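Local coordinates for protein yesU (Bacillus subtilis, PDB 1OQ1) that is of unknown function but has a galectin-like beta-sandwich fold, consistent with, though not proof of, a role in carbohydrate recognition, at residues D24-G30 and H50-P56; L42-E48 and R203-P207; P60-I64 and K164-K169; C133-K137 and I181-D186. One frame throughout, in Å; residues are numbered along the deposited sequence.

Contact 1: residues D24-G30 and H50-P56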
loop_
_atom_site.group_PDB
_atom_site.type_symbol
_atom_site.label_atom_id
_atom_site.label_comp_id
_atom_site.label_asym_id
_atom_site.label_seq_id
_atom_site.Cartn_x
_atom_site.Cartn_y
_atom_site.Cartn_z
ATOM N N ASP A 24 -12.665 -6.990 -10.840
ATOM C CA ASP A 24 -13.437 -5.950 -10.169
ATOM C C ASP A 24 -12.625 -4.907 -9.407
ATOM O O ASP A 24 -13.169 -4.206 -8.555
ATOM C CB ASP A 24 -14.452 -6.582 -9.212
ATOM C CG ASP A 24 -15.573 -7.300 -9.938
ATOM O OD1 ASP A 24 -16.314 -6.637 -10.695
ATOM O OD2 ASP A 24 -15.716 -8.527 -9.749
ATOM N N TRP A 25 -11.334 -4.802 -9.699
ATOM C CA TRP A 25 -10.507 -3.807 -9.021
ATOM C C TRP A 25 -10.840 -2.430 -9.580
ATOM O O TRP A 25 -11.280 -2.310 -10.723
ATOM C CB TRP A 25 -9.023 -4.116 -9.221
ATOM C CG TRP A 25 -8.538 -5.244 -8.360
ATOM C CD1 TRP A 25 -9.184 -6.418 -8.110
ATOM C CD2 TRP A 25 -7.307 -5.299 -7.625
ATOM N NE1 TRP A 25 -8.436 -7.202 -7.263
ATOM C CE2 TRP A 25 -7.279 -6.539 -6.949
ATOM C CE3 TRP A 25 -6.225 -4.420 -7.470
ATOM C CZ2 TRP A 25 -6.211 -6.923 -6.129
ATOM C CZ3 TRP A 25 -5.165 -4.803 -6.655
ATOM C CH2 TRP A 25 -5.167 -6.043 -5.994
ATOM N N ARG A 26 -10.646 -1.391 -8.774
ATOM C CA ARG A 26 -10.943 -0.039 -9.223
ATOM C C ARG A 26 -9.702 0.812 -9.418
ATOM O O ARG A 26 -8.963 1.084 -8.469
ATOM C CB ARG A 26 -11.890 0.660 -8.246
ATOM C CG ARG A 26 -13.285 0.064 -8.209
ATOM C CD ARG A 26 -14.298 1.090 -7.726
ATOM N NE ARG A 26 -15.648 0.540 -7.654
ATOM C CZ ARG A 26 -16.731 1.260 -7.374
ATOM N NH1 ARG A 26 -16.623 2.562 -7.142
ATOM N NH2 ARG A 26 -17.920 0.676 -7.321
HETATM N N MSE A 27 -9.489 1.229 -10.662
HETATM C CA MSE A 27 -8.348 2.057 -11.021
HETATM C C MSE A 27 -8.739 3.530 -10.992
HETATM O O MSE A 27 -9.645 3.956 -11.709
HETATM C CB MSE A 27 -7.853 1.675 -12.421
HETATM C CG MSE A 27 -6.753 2.568 -12.985
HETATM SE SE MSE A 27 -5.103 2.539 -11.966
HETATM C CE MSE A 27 -4.383 0.856 -12.597
ATOM N N GLU A 28 -8.060 4.304 -10.150
ATOM C CA GLU A 28 -8.330 5.735 -10.037
ATOM C C GLU A 28 -7.082 6.475 -10.496
ATOM O O GLU A 28 -6.094 6.564 -9.772
ATOM C CB GLU A 28 -8.680 6.097 -8.585
ATOM C CG GLU A 28 -9.873 5.308 -8.044
ATOM C CD GLU A 28 -10.224 5.626 -6.595
ATOM O OE1 GLU A 28 -9.386 6.204 -5.871
ATOM O OE2 GLU A 28 -11.347 5.279 -6.174
ATOM N N GLY A 29 -7.126 7.004 -11.712
ATOM C CA GLY A 29 -5.970 7.703 -12.234
ATOM C C GLY A 29 -5.478 6.981 -13.470
ATOM O O GLY A 29 -5.994 5.913 -13.810
ATOM N N GLY A 30 -4.464 7.547 -14.118
ATOM C CA GLY A 30 -3.944 6.982 -15.354
ATOM C C GLY A 30 -2.983 5.813 -15.295
ATOM O O GLY A 30 -1.921 5.845 -15.921
ATOM N N HIS A 50 -0.408 9.859 -11.917
ATOM C CA HIS A 50 -0.402 9.117 -10.659
ATOM C C HIS A 50 -1.739 8.410 -10.447
ATOM O O HIS A 50 -2.777 8.871 -10.934
ATOM C CB HIS A 50 -0.107 10.080 -9.507
ATOM C CG HIS A 50 1.045 11.001 -9.779
ATOM N ND1 HIS A 50 2.222 10.570 -10.347
ATOM C CD2 HIS A 50 1.192 12.331 -9.572
ATOM C CE1 HIS A 50 3.047 11.593 -10.482
ATOM N NE2 HIS A 50 2.446 12.676 -10.019
ATOM N N PHE A 51 -1.728 7.300 -9.716
ATOM C CA PHE A 51 -2.966 6.557 -9.505
ATOM C C PHE A 51 -3.002 5.751 -8.217
ATOM O O PHE A 51 -2.009 5.640 -7.506
ATOM C CB PHE A 51 -3.178 5.584 -10.675
ATOM C CG PHE A 51 -2.209 4.417 -10.690
ATOM C CD1 PHE A 51 -2.329 3.371 -9.772
ATOM C CD2 PHE A 51 -1.172 4.370 -11.614
ATOM C CE1 PHE A 51 -1.429 2.297 -9.777
ATOM C CE2 PHE A 51 -0.265 3.298 -11.625
ATOM C CZ PHE A 51 -0.399 2.261 -10.701
ATOM N N VAL A 52 -4.178 5.207 -7.930
ATOM C CA VAL A 52 -4.375 4.308 -6.802
ATOM C C VAL A 52 -5.262 3.218 -7.404
ATOM O O VAL A 52 -6.322 3.506 -7.957
ATOM C CB VAL A 52 -5.093 4.964 -5.614
ATOM C CG1 VAL A 52 -5.217 3.948 -4.480
ATOM C CG2 VAL A 52 -4.312 6.186 -5.133
ATOM N N PHE A 53 -4.801 1.974 -7.315
ATOM C CA PHE A 53 -5.504 0.814 -7.865
ATOM C C PHE A 53 -6.002 -0.000 -6.674
ATOM O O PHE A 53 -5.213 -0.633 -5.979
ATOM C CB PHE A 53 -4.510 0.012 -8.712
ATOM C CG PHE A 53 -5.124 -1.102 -9.512
ATOM C CD1 PHE A 53 -6.346 -0.936 -10.161
ATOM C CD2 PHE A 53 -4.438 -2.301 -9.673
ATOM C CE1 PHE A 53 -6.869 -1.949 -10.958
ATOM C CE2 PHE A 53 -4.953 -3.322 -10.471
ATOM C CZ PHE A 53 -6.171 -3.143 -11.114
ATOM N N TRP A 54 -7.314 0.022 -6.450
ATOM C CA TRP A 54 -7.914 -0.658 -5.304
ATOM C C TRP A 54 -8.458 -2.066 -5.470
ATOM O O TRP A 54 -9.090 -2.393 -6.474
ATOM C CB TRP A 54 -9.084 0.162 -4.743
ATOM C CG TRP A 54 -8.777 1.548 -4.322
ATOM C CD1 TRP A 54 -8.910 2.687 -5.070
ATOM C CD2 TRP A 54 -8.311 1.964 -3.035
ATOM N NE1 TRP A 54 -8.559 3.785 -4.324
ATOM C CE2 TRP A 54 -8.187 3.372 -3.070
ATOM C CE3 TRP A 54 -7.987 1.284 -1.852
ATOM C CZ2 TRP A 54 -7.750 4.115 -1.967
ATOM C CZ3 TRP A 54 -7.551 2.024 -0.751
ATOM C CH2 TRP A 54 -7.438 3.426 -0.819
ATOM N N CYS A 55 -8.232 -2.882 -4.445
ATOM C CA CYS A 55 -8.784 -4.227 -4.384
ATOM C C CYS A 55 -10.202 -3.905 -3.886
ATOM O O CYS A 55 -10.378 -3.059 -3.010
ATOM C CB CYS A 55 -8.024 -5.059 -3.350
ATOM S SG CYS A 55 -8.808 -6.628 -2.906
ATOM N N PRO A 56 -11.232 -4.578 -4.419
ATOM C CA PRO A 56 -12.594 -4.269 -3.966
ATOM C C PRO A 56 -13.048 -4.804 -2.610
ATOM O O PRO A 56 -14.054 -4.341 -2.069
ATOM C CB PRO A 56 -13.451 -4.819 -5.100
ATOM C CG PRO A 56 -12.707 -6.074 -5.467
ATOM C CD PRO A 56 -11.243 -5.619 -5.464
HETATM O O HOH W 1 -3.532 10.054 -13.221
#

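Contact 2: residues L42-E48 and R203-P207. With ACY (acetic acid), chain E.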
loop_
_atom_site.group_PDB
_atom_site.type_symbol
_atom_site.label_atom_id
_atom_site.label_comp_id
_atom_site.label_asym_id
_atom_site.label_seq_id
_atom_site.Cartn_x
_atom_site.Cartn_y
_atom_site.Cartn_z
ATOM N N LEU A 42 2.455 -2.704 -13.528
ATOM C CA LEU A 42 1.761 -1.426 -13.410
ATOM C C LEU A 42 2.669 -0.304 -13.902
ATOM O O LEU A 42 3.807 -0.166 -13.445
ATOM C CB LEU A 42 1.344 -1.156 -11.955
ATOM C CG LEU A 42 0.210 -2.016 -11.387
ATOM C CD1 LEU A 42 -0.092 -1.582 -9.955
ATOM C CD2 LEU A 42 -1.036 -1.877 -12.256
ATOM N N SER A 43 2.169 0.476 -14.858
ATOM C CA SER A 43 2.916 1.606 -15.416
ATOM C C SER A 43 1.969 2.795 -15.543
ATOM O O SER A 43 0.863 2.761 -15.008
ATOM C CB SER A 43 3.517 1.246 -16.782
ATOM O OG SER A 43 2.519 0.822 -17.688
ATOM N N HIS A 44 2.385 3.835 -16.262
ATOM C CA HIS A 44 1.558 5.034 -16.387
ATOM C C HIS A 44 1.372 5.503 -17.828
ATOM O O HIS A 44 2.265 5.343 -18.660
ATOM C CB HIS A 44 2.186 6.145 -15.545
ATOM C CG HIS A 44 2.401 5.761 -14.112
ATOM N ND1 HIS A 44 1.533 6.129 -13.105
ATOM C CD2 HIS A 44 3.365 5.015 -13.522
ATOM C CE1 HIS A 44 1.955 5.626 -11.956
ATOM N NE2 HIS A 44 3.064 4.945 -12.182
ATOM N N VAL A 45 0.213 6.086 -18.119
ATOM C CA VAL A 45 -0.060 6.562 -19.471
ATOM C C VAL A 45 0.675 7.870 -19.769
ATOM O O VAL A 45 0.922 8.191 -20.932
ATOM C CB VAL A 45 -1.583 6.744 -19.715
ATOM C CG1 VAL A 45 -2.295 5.402 -19.544
ATOM C CG2 VAL A 45 -2.159 7.781 -18.762
ATOM N N GLN A 46 1.026 8.608 -18.718
ATOM C CA GLN A 46 1.753 9.877 -18.832
ATOM C C GLN A 46 2.732 10.052 -17.668
ATOM O O GLN A 46 2.598 9.395 -16.639
ATOM C CB GLN A 46 0.786 11.062 -18.846
ATOM C CG GLN A 46 -0.021 11.190 -20.113
ATOM C CD GLN A 46 -0.678 12.546 -20.229
ATOM O OE1 GLN A 46 -0.056 13.569 -19.948
ATOM N NE2 GLN A 46 -1.932 12.565 -20.653
ATOM N N ASP A 47 3.695 10.956 -17.827
ATOM C CA ASP A 47 4.709 11.191 -16.799
ATOM C C ASP A 47 4.215 11.620 -15.419
ATOM O O ASP A 47 4.920 11.436 -14.428
ATOM C CB ASP A 47 5.749 12.193 -17.309
ATOM C CG ASP A 47 6.807 11.537 -18.177
ATOM O OD1 ASP A 47 7.645 12.263 -18.754
ATOM O OD2 ASP A 47 6.804 10.292 -18.274
ATOM N N GLU A 48 3.021 12.196 -15.345
ATOM C CA GLU A 48 2.480 12.606 -14.055
ATOM C C GLU A 48 1.101 11.986 -13.812
ATOM O O GLU A 48 0.289 12.518 -13.050
ATOM C CB GLU A 48 2.392 14.133 -13.964
ATOM C CG GLU A 48 3.711 14.878 -14.209
ATOM C CD GLU A 48 4.876 14.365 -13.364
ATOM O OE1 GLU A 48 4.690 14.107 -12.157
ATOM O OE2 GLU A 48 5.992 14.239 -13.913
ATOM N N ARG A 203 -0.793 2.335 -4.844
ATOM C CA ARG A 203 -0.546 3.606 -5.514
ATOM C C ARG A 203 0.846 3.687 -6.114
ATOM O O ARG A 203 1.795 3.093 -5.607
ATOM C CB ARG A 203 -0.723 4.779 -4.543
ATOM C CG ARG A 203 -0.264 6.133 -5.111
ATOM C CD ARG A 203 -0.541 7.262 -4.126
ATOM N NE ARG A 203 -0.237 8.595 -4.651
ATOM C CZ ARG A 203 -0.878 9.162 -5.670
ATOM N NH1 ARG A 203 -1.852 8.512 -6.288
ATOM N NH2 ARG A 203 -0.572 10.396 -6.051
ATOM N N GLN A 204 0.958 4.420 -7.213
ATOM C CA GLN A 204 2.243 4.640 -7.850
ATOM C C GLN A 204 2.272 6.062 -8.362
ATOM O O GLN A 204 1.247 6.593 -8.793
ATOM C CB GLN A 204 2.468 3.705 -9.042
ATOM C CG GLN A 204 2.679 2.246 -8.695
ATOM C CD GLN A 204 3.233 1.450 -9.870
ATOM O OE1 GLN A 204 3.354 1.963 -10.989
ATOM N NE2 GLN A 204 3.569 0.191 -9.622
HETATM N N MSE A 205 3.441 6.681 -8.282
HETATM C CA MSE A 205 3.623 8.017 -8.820
HETATM C C MSE A 205 4.342 7.748 -10.132
HETATM O O MSE A 205 5.340 7.025 -10.153
HETATM C CB MSE A 205 4.509 8.875 -7.916
HETATM C CG MSE A 205 3.816 9.420 -6.684
HETATM SE SE MSE A 205 4.892 10.784 -5.831
HETATM C CE MSE A 205 4.348 12.314 -6.897
ATOM N N ALA A 206 3.818 8.290 -11.225
ATOM C CA ALA A 206 4.438 8.100 -12.530
ATOM C C ALA A 206 5.825 8.723 -12.473
ATOM O O ALA A 206 6.047 9.667 -11.712
ATOM C CB ALA A 206 3.603 8.777 -13.606
ATOM N N PRO A 207 6.768 8.243 -13.305
ATOM C CA PRO A 207 6.655 7.170 -14.300
ATOM C C PRO A 207 7.066 5.779 -13.813
ATOM O O PRO A 207 7.637 4.984 -14.570
ATOM C CB PRO A 207 7.559 7.663 -15.412
ATOM C CG PRO A 207 8.702 8.215 -14.636
ATOM C CD PRO A 207 8.025 8.987 -13.500
HETATM C C ACY E . 1.999 11.416 -4.114
HETATM O O ACY E . 2.003 10.216 -3.583
HETATM O OXT ACY E . 1.344 11.815 -5.138
HETATM C CH3 ACY E . 2.897 12.408 -3.394
HETATM O O HOH W 2 5.223 4.221 -16.461
#

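Contact 3: residues P60-I64 and K164-K169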
loop_
_atom_site.group_PDB
_atom_site.type_symbol
_atom_site.label_atom_id
_atom_site.label_comp_id
_atom_site.label_asym_id
_atom_site.label_seq_id
_atom_site.Cartn_x
_atom_site.Cartn_y
_atom_site.Cartn_z
ATOM N N PRO A 60 -10.870 -7.045 7.341
ATOM C CA PRO A 60 -11.057 -6.728 8.756
ATOM C C PRO A 60 -9.762 -6.219 9.380
ATOM O O PRO A 60 -8.714 -6.176 8.729
ATOM C CB PRO A 60 -11.479 -8.065 9.345
ATOM C CG PRO A 60 -10.632 -9.027 8.550
ATOM C CD PRO A 60 -10.800 -8.503 7.134
ATOM N N ASP A 61 -9.849 -5.815 10.641
ATOM C CA ASP A 61 -8.677 -5.359 11.368
ATOM C C ASP A 61 -7.990 -6.656 11.802
ATOM O O ASP A 61 -8.589 -7.728 11.714
ATOM C CB ASP A 61 -9.114 -4.556 12.594
ATOM C CG ASP A 61 -7.990 -3.737 13.194
ATOM O OD1 ASP A 61 -6.820 -3.904 12.777
ATOM O OD2 ASP A 61 -8.288 -2.924 14.093
ATOM N N GLY A 62 -6.747 -6.567 12.266
ATOM C CA GLY A 62 -6.040 -7.756 12.717
ATOM C C GLY A 62 -5.659 -8.677 11.576
ATOM O O GLY A 62 -6.081 -9.834 11.523
ATOM N N ILE A 63 -4.834 -8.168 10.671
ATOM C CA ILE A 63 -4.423 -8.937 9.507
ATOM C C ILE A 63 -2.949 -8.775 9.177
ATOM O O ILE A 63 -2.295 -7.840 9.632
ATOM C CB ILE A 63 -5.218 -8.496 8.258
ATOM C CG1 ILE A 63 -5.072 -6.979 8.070
ATOM C CG2 ILE A 63 -6.689 -8.892 8.399
ATOM C CD1 ILE A 63 -5.644 -6.437 6.763
ATOM N N ILE A 64 -2.437 -9.704 8.378
ATOM C CA ILE A 64 -1.058 -9.659 7.915
ATOM C C ILE A 64 -1.173 -9.666 6.393
ATOM O O ILE A 64 -1.738 -10.591 5.808
ATOM C CB ILE A 64 -0.249 -10.868 8.411
ATOM C CG1 ILE A 64 -0.147 -10.823 9.943
ATOM C CG2 ILE A 64 1.147 -10.850 7.790
ATOM C CD1 ILE A 64 0.664 -11.951 10.548
ATOM N N LYS A 164 5.788 -7.558 3.822
ATOM C CA LYS A 164 4.854 -8.035 4.842
ATOM C C LYS A 164 4.444 -6.899 5.766
ATOM O O LYS A 164 5.288 -6.208 6.332
ATOM C CB LYS A 164 5.477 -9.170 5.665
ATOM C CG LYS A 164 4.527 -9.741 6.722
ATOM C CD LYS A 164 5.131 -10.910 7.498
ATOM C CE LYS A 164 5.273 -12.152 6.631
ATOM N NZ LYS A 164 5.793 -13.321 7.407
ATOM N N LEU A 165 3.137 -6.724 5.913
ATOM C CA LEU A 165 2.570 -5.667 6.732
ATOM C C LEU A 165 1.601 -6.221 7.771
ATOM O O LEU A 165 0.717 -7.005 7.433
ATOM C CB LEU A 165 1.820 -4.685 5.827
ATOM C CG LEU A 165 1.120 -3.507 6.506
ATOM C CD1 LEU A 165 2.162 -2.498 6.957
ATOM C CD2 LEU A 165 0.146 -2.857 5.536
ATOM N N ILE A 166 1.766 -5.815 9.028
ATOM C CA ILE A 166 0.868 -6.247 10.097
ATOM C C ILE A 166 0.010 -5.060 10.528
ATOM O O ILE A 166 0.528 -3.966 10.747
ATOM C CB ILE A 166 1.636 -6.741 11.352
ATOM C CG1 ILE A 166 2.502 -7.953 11.000
ATOM C CG2 ILE A 166 0.643 -7.110 12.463
ATOM C CD1 ILE A 166 3.403 -8.386 12.138
ATOM N N LYS A 167 -1.298 -5.286 10.640
ATOM C CA LYS A 167 -2.247 -4.259 11.069
ATOM C C LYS A 167 -3.149 -4.891 12.124
ATOM O O LYS A 167 -3.940 -5.788 11.824
ATOM C CB LYS A 167 -3.086 -3.774 9.883
ATOM C CG LYS A 167 -4.285 -2.907 10.265
ATOM C CD LYS A 167 -3.849 -1.595 10.889
ATOM C CE LYS A 167 -5.051 -0.724 11.234
ATOM N NZ LYS A 167 -5.909 -1.332 12.289
ATOM N N ASP A 168 -3.028 -4.421 13.359
ATOM C CA ASP A 168 -3.813 -4.974 14.454
ATOM C C ASP A 168 -4.171 -3.841 15.401
ATOM O O ASP A 168 -3.402 -3.495 16.306
ATOM C CB ASP A 168 -2.990 -6.053 15.168
ATOM C CG ASP A 168 -3.761 -6.742 16.272
ATOM O OD1 ASP A 168 -5.001 -6.604 16.308
ATOM O OD2 ASP A 168 -3.126 -7.433 17.096
ATOM N N LYS A 169 -5.348 -3.267 15.169
ATOM C CA LYS A 169 -5.830 -2.133 15.940
ATOM C C LYS A 169 -4.796 -1.010 15.835
ATOM O O LYS A 169 -4.455 -0.601 14.727
ATOM C CB LYS A 169 -6.103 -2.549 17.389
ATOM C CG LYS A 169 -7.285 -3.518 17.491
ATOM C CD LYS A 169 -7.743 -3.735 18.921
ATOM C CE LYS A 169 -8.960 -4.652 18.972
ATOM N NZ LYS A 169 -8.660 -6.005 18.432
#

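Contact 4: residues C133-K137 and I181-D186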
loop_
_atom_site.group_PDB
_atom_site.type_symbol
_atom_site.label_atom_id
_atom_site.label_comp_id
_atom_site.label_asym_id
_atom_site.label_seq_id
_atom_site.Cartn_x
_atom_site.Cartn_y
_atom_site.Cartn_z
ATOM N N CYS A 133 11.136 4.618 4.029
ATOM C CA CYS A 133 9.759 4.190 3.825
ATOM C C CYS A 133 9.029 5.013 4.876
ATOM O O CYS A 133 9.499 5.115 6.009
ATOM C CB CYS A 133 9.582 2.703 4.133
ATOM S SG CYS A 133 10.446 1.591 3.007
ATOM N N ASN A 134 7.894 5.600 4.511
ATOM C CA ASN A 134 7.141 6.445 5.443
ATOM C C ASN A 134 5.711 5.958 5.667
ATOM O O ASN A 134 5.048 5.533 4.728
ATOM C CB ASN A 134 7.078 7.885 4.908
ATOM C CG ASN A 134 8.454 8.510 4.709
ATOM O OD1 ASN A 134 9.486 7.877 4.940
ATOM N ND2 ASN A 134 8.468 9.765 4.274
ATOM N N LEU A 135 5.242 6.027 6.912
ATOM C CA LEU A 135 3.867 5.634 7.240
ATOM C C LEU A 135 3.087 6.875 7.660
ATOM O O LEU A 135 3.499 7.593 8.570
ATOM C CB LEU A 135 3.830 4.630 8.397
ATOM C CG LEU A 135 2.407 4.289 8.877
ATOM C CD1 LEU A 135 1.698 3.433 7.827
ATOM C CD2 LEU A 135 2.464 3.545 10.212
ATOM N N ARG A 136 1.966 7.133 6.994
ATOM C CA ARG A 136 1.136 8.284 7.339
ATOM C C ARG A 136 -0.289 7.846 7.629
ATOM O O ARG A 136 -0.715 6.773 7.198
ATOM C CB ARG A 136 1.133 9.317 6.206
ATOM C CG ARG A 136 2.435 10.107 6.087
ATOM C CD ARG A 136 2.304 11.249 5.086
ATOM N NE ARG A 136 3.583 11.911 4.828
ATOM C CZ ARG A 136 4.098 12.895 5.561
ATOM N NH1 ARG A 136 3.449 13.367 6.619
ATOM N NH2 ARG A 136 5.279 13.406 5.238
ATOM N N LYS A 137 -1.010 8.679 8.373
ATOM C CA LYS A 137 -2.401 8.406 8.721
ATOM C C LYS A 137 -3.257 9.591 8.292
ATOM O O LYS A 137 -2.966 10.741 8.641
ATOM C CB LYS A 137 -2.549 8.191 10.229
ATOM C CG LYS A 137 -3.968 7.825 10.656
ATOM C CD LYS A 137 -4.119 7.828 12.171
ATOM C CE LYS A 137 -5.499 7.330 12.594
ATOM N NZ LYS A 137 -5.680 7.416 14.072
ATOM N N ILE A 181 11.344 -2.883 9.063
ATOM C CA ILE A 181 11.598 -1.567 8.487
ATOM C C ILE A 181 11.103 -0.461 9.410
ATOM O O ILE A 181 11.817 0.509 9.673
ATOM C CB ILE A 181 10.903 -1.440 7.107
ATOM C CG1 ILE A 181 11.458 -2.499 6.157
ATOM C CG2 ILE A 181 11.113 -0.035 6.525
ATOM C CD1 ILE A 181 12.961 -2.394 5.946
ATOM N N LEU A 182 9.872 -0.601 9.892
ATOM C CA LEU A 182 9.306 0.379 10.808
ATOM C C LEU A 182 8.144 -0.244 11.564
ATOM O O LEU A 182 7.609 -1.270 11.149
ATOM C CB LEU A 182 8.828 1.628 10.044
ATOM C CG LEU A 182 7.707 1.524 8.998
ATOM C CD1 LEU A 182 6.350 1.354 9.675
ATOM C CD2 LEU A 182 7.695 2.789 8.155
ATOM N N GLU A 183 7.772 0.364 12.684
ATOM C CA GLU A 183 6.644 -0.123 13.465
ATOM C C GLU A 183 6.013 1.069 14.176
ATOM O O GLU A 183 6.679 2.076 14.421
ATOM C CB GLU A 183 7.079 -1.210 14.457
ATOM C CG GLU A 183 7.721 -0.743 15.742
ATOM C CD GLU A 183 7.972 -1.905 16.694
ATOM O OE1 GLU A 183 8.288 -1.659 17.877
ATOM O OE2 GLU A 183 7.859 -3.068 16.258
ATOM N N TRP A 184 4.731 0.961 14.501
ATOM C CA TRP A 184 4.032 2.073 15.125
ATOM C C TRP A 184 2.861 1.615 15.972
ATOM O O TRP A 184 2.221 0.609 15.669
ATOM C CB TRP A 184 3.525 3.007 14.023
ATOM C CG TRP A 184 2.747 4.195 14.490
ATOM C CD1 TRP A 184 3.185 5.192 15.313
ATOM C CD2 TRP A 184 1.422 4.560 14.087
ATOM N NE1 TRP A 184 2.219 6.159 15.442
ATOM C CE2 TRP A 184 1.127 5.797 14.699
ATOM C CE3 TRP A 184 0.456 3.963 13.264
ATOM C CZ2 TRP A 184 -0.094 6.455 14.511
ATOM C CZ3 TRP A 184 -0.760 4.619 13.078
ATOM C CH2 TRP A 184 -1.021 5.851 13.699
HETATM N N MSE A 185 2.594 2.346 17.048
HETATM C CA MSE A 185 1.460 2.029 17.911
HETATM C C MSE A 185 0.641 3.298 18.076
HETATM O O MSE A 185 1.040 4.217 18.797
HETATM C CB MSE A 185 1.920 1.530 19.284
HETATM C CG MSE A 185 0.774 1.207 20.248
HETATM SE SE MSE A 185 -0.399 -0.235 19.653
HETATM C CE MSE A 185 0.674 -1.739 20.217
ATOM N N ASP A 186 -0.493 3.345 17.385
ATOM C CA ASP A 186 -1.408 4.478 17.430
ATOM C C ASP A 186 -2.086 4.453 18.796
ATOM O O ASP A 186 -2.685 3.443 19.157
ATOM C CB ASP A 186 -2.465 4.324 16.330
ATOM C CG ASP A 186 -3.336 5.558 16.165
ATOM O OD1 ASP A 186 -3.247 6.479 17.003
ATOM O OD2 ASP A 186 -4.115 5.602 15.192
#

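Contact 1: residues D24-G30 and H50-P56
Four backbone hydrogen bonds join these two short antiparallel strands of the galectin-like sandwich; strand 26-29 is the outermost of a seven-stranded sheet, and 51-54 lies between it and 199-205. Arg26 N gives to Trp54 O (3.0 Å) and Trp54 N to Arg26 O (2.8 Å); two residues on, Glu28 N gives to Val52 O (2.9 Å) and Val52 N to Glu28 O (3.0 Å). Between these hydrogen-bonded pairs sits the non-hydrogen-bonded pair Met27 and Phe53. On the face carrying Glu28 and Trp54, the indole Trp54 NE1 makes a weak hydrogen bond to Glu28 OE1 (3.0 Å). That carboxylate is held more firmly from outside, by the hydroxyl of Tyr107 and a salt bridge to Arg100.

The face of Met27 and Phe53 is apolar. Met27, a selenomethionine, lays its CE over the Phe53 ring, 4.0 Å from the centroid, and its SE makes a Met-aromatic contact with Phe51. Trp25 CE3 meets the other face of Phe53, reaching CE2 at 3.4 Å. Just before Arg26, the Trp25 indole lies against Cys55 and Pro56, whose CA and CD respectively make CH-pi contacts with its five-membered ring. At the other end a CB on Gly29 would collide with His50 O. There the strands part, and a water bridges them, accepting from Gly30 N (2.8 Å) and donating to His50 O (2.7 Å).

Contact 2: residues L42-E48 and R203-P207
His44 lays its imidazole over the methyl of Ala206, with CB 3.5 Å from the ring centroid and close to the ring normal, a CH-pi contact. The ring is held in this position by its ND1, which hydrogen-bonds to Ala49 O. The turn that follows His44 brings backbone carbonyls round to the same methyl: Asp47 O lies 3.1 Å and Gln46 O 3.3 Å from Ala206 CB, so this small side chain is enclosed by ring and loop together. Pro207 follows through a cis peptide bond. A water joins the two segments here, accepting from His44 N (2.9 Å) and donating weakly to Pro207 O (3.2 Å). Further back, the CA-to-CB bonds of Leu42 and Gln204 each point toward the other segment, and the two side chains meet.

Arg203 points away and grips an acetate, probably from the crystallisation liquor, with hydrogen bonds from Arg203 NE to ACY O (3.0 Å) and from Arg203 NH2 to ACY OXT (2.6 Å).

The strand axes pass 8.2 Å apart at 40°, too far for backbone pairing: this is packing between the two sheets of the sandwich. Strand 40-44 pairs with 31-34 and 209-222 in one, whereas strand 199-205 runs between 51-54 and 76-86 in the other, with Phe51 also meeting the His44 ring.

Contact 3: residues P60-I64 and K164-K169
Asp61 makes the first bonds. Asp61 OD1 forms a salt bridge with Lys167 NZ (2.8 Å) and accepts from Lys169 N (2.9 Å), tying the approach to strand 63-73 to the point where strand 161-168 ends. The same oxygen takes a hydrogen bond from Gly62 N (2.7 Å), while Lys167 NZ also reaches Lys169 O (2.9 Å). Gly62, with positive phi, and Ile63 both stand opposite Lys167, a G1 beta bulge at the start of the antiparallel pairing. Ile63 N gives to Lys167 O (2.8 Å), and Lys167 N gives back to Ile63 O (2.9 Å). Ile64 comes next in a non-hydrogen-bonded pair with Ile166; Ile64 CG1 lies 4.0 Å from Ile166 CG1. Ile64 CG2 touches Lys164 CG at 3.7 Å.

Within this sheet strand 63-73 lies between 161-168 and 209-222, and 161-168 pairs in turn with 171-176. Ile64 and Ile166 touch strand 5-14, whereas Leu165 and Lys167 meet Phe82 of strand 76-86 in the other sheet.

Contact 4: residues C133-K137 and I181-D186
Ile181 begins the contact at a classic beta bulge, where it and Leu182 both stand opposite Phe174, so consecutive side chains can both point across the interior of this beta sandwich. Strand 181-185 belongs to one sheet and strand 133-137 to the other; their axes pass 8.0 Å apart, inclined by only 18°; no backbone hydrogen bond crosses, and side chains fill most of the gap. Ile181 CG2 lies 3.9 Å from Cys133 SG. Leu182 comes next, its CD2 packing 3.6 Å from Cys133 O and 4.3 Å from Leu135 CB. Glu183 points away, and its OE2 hydrogen-bonds to Tyr171 OH and Asn2 N. Trp184 points inward again: its CE3 touches Leu135 CD2 at 3.7 Å, and the edge of the indole, at CH2, meets Lys137 CD at 4.0 Å.

After Met185 the strand ends and Asp186 points back into the interior. Lys137, buried with an extended side chain, also hydrogen-bonds to the carbonyls of Tyr191 and Pro193, and its NZ forms a salt bridge with Asp186 OD2 at 2.6 Å.

In the fold
From the N terminus, contact 1 closes first, a local loop of 19 residues enclosing strands 31-34 and 40-44. Contact 2 starts inside that loop and crosses contact 1, since its partner 203-207 arrives only near the end of the chain. The two touch, with His50 ND1 2.9 Å from Ala206 N. Contacts 3 and 4 both nest within the long loop closed by contact 2, and cross each other: 133-137 falls between the halves of contact 3, and 181-186 follows it. Contacts 1 and 3 pair strands within separate sheets, while contacts 2 and 4 join sheet to sheet on opposite sides of the chain's centre, their own centres about 24 Å apart.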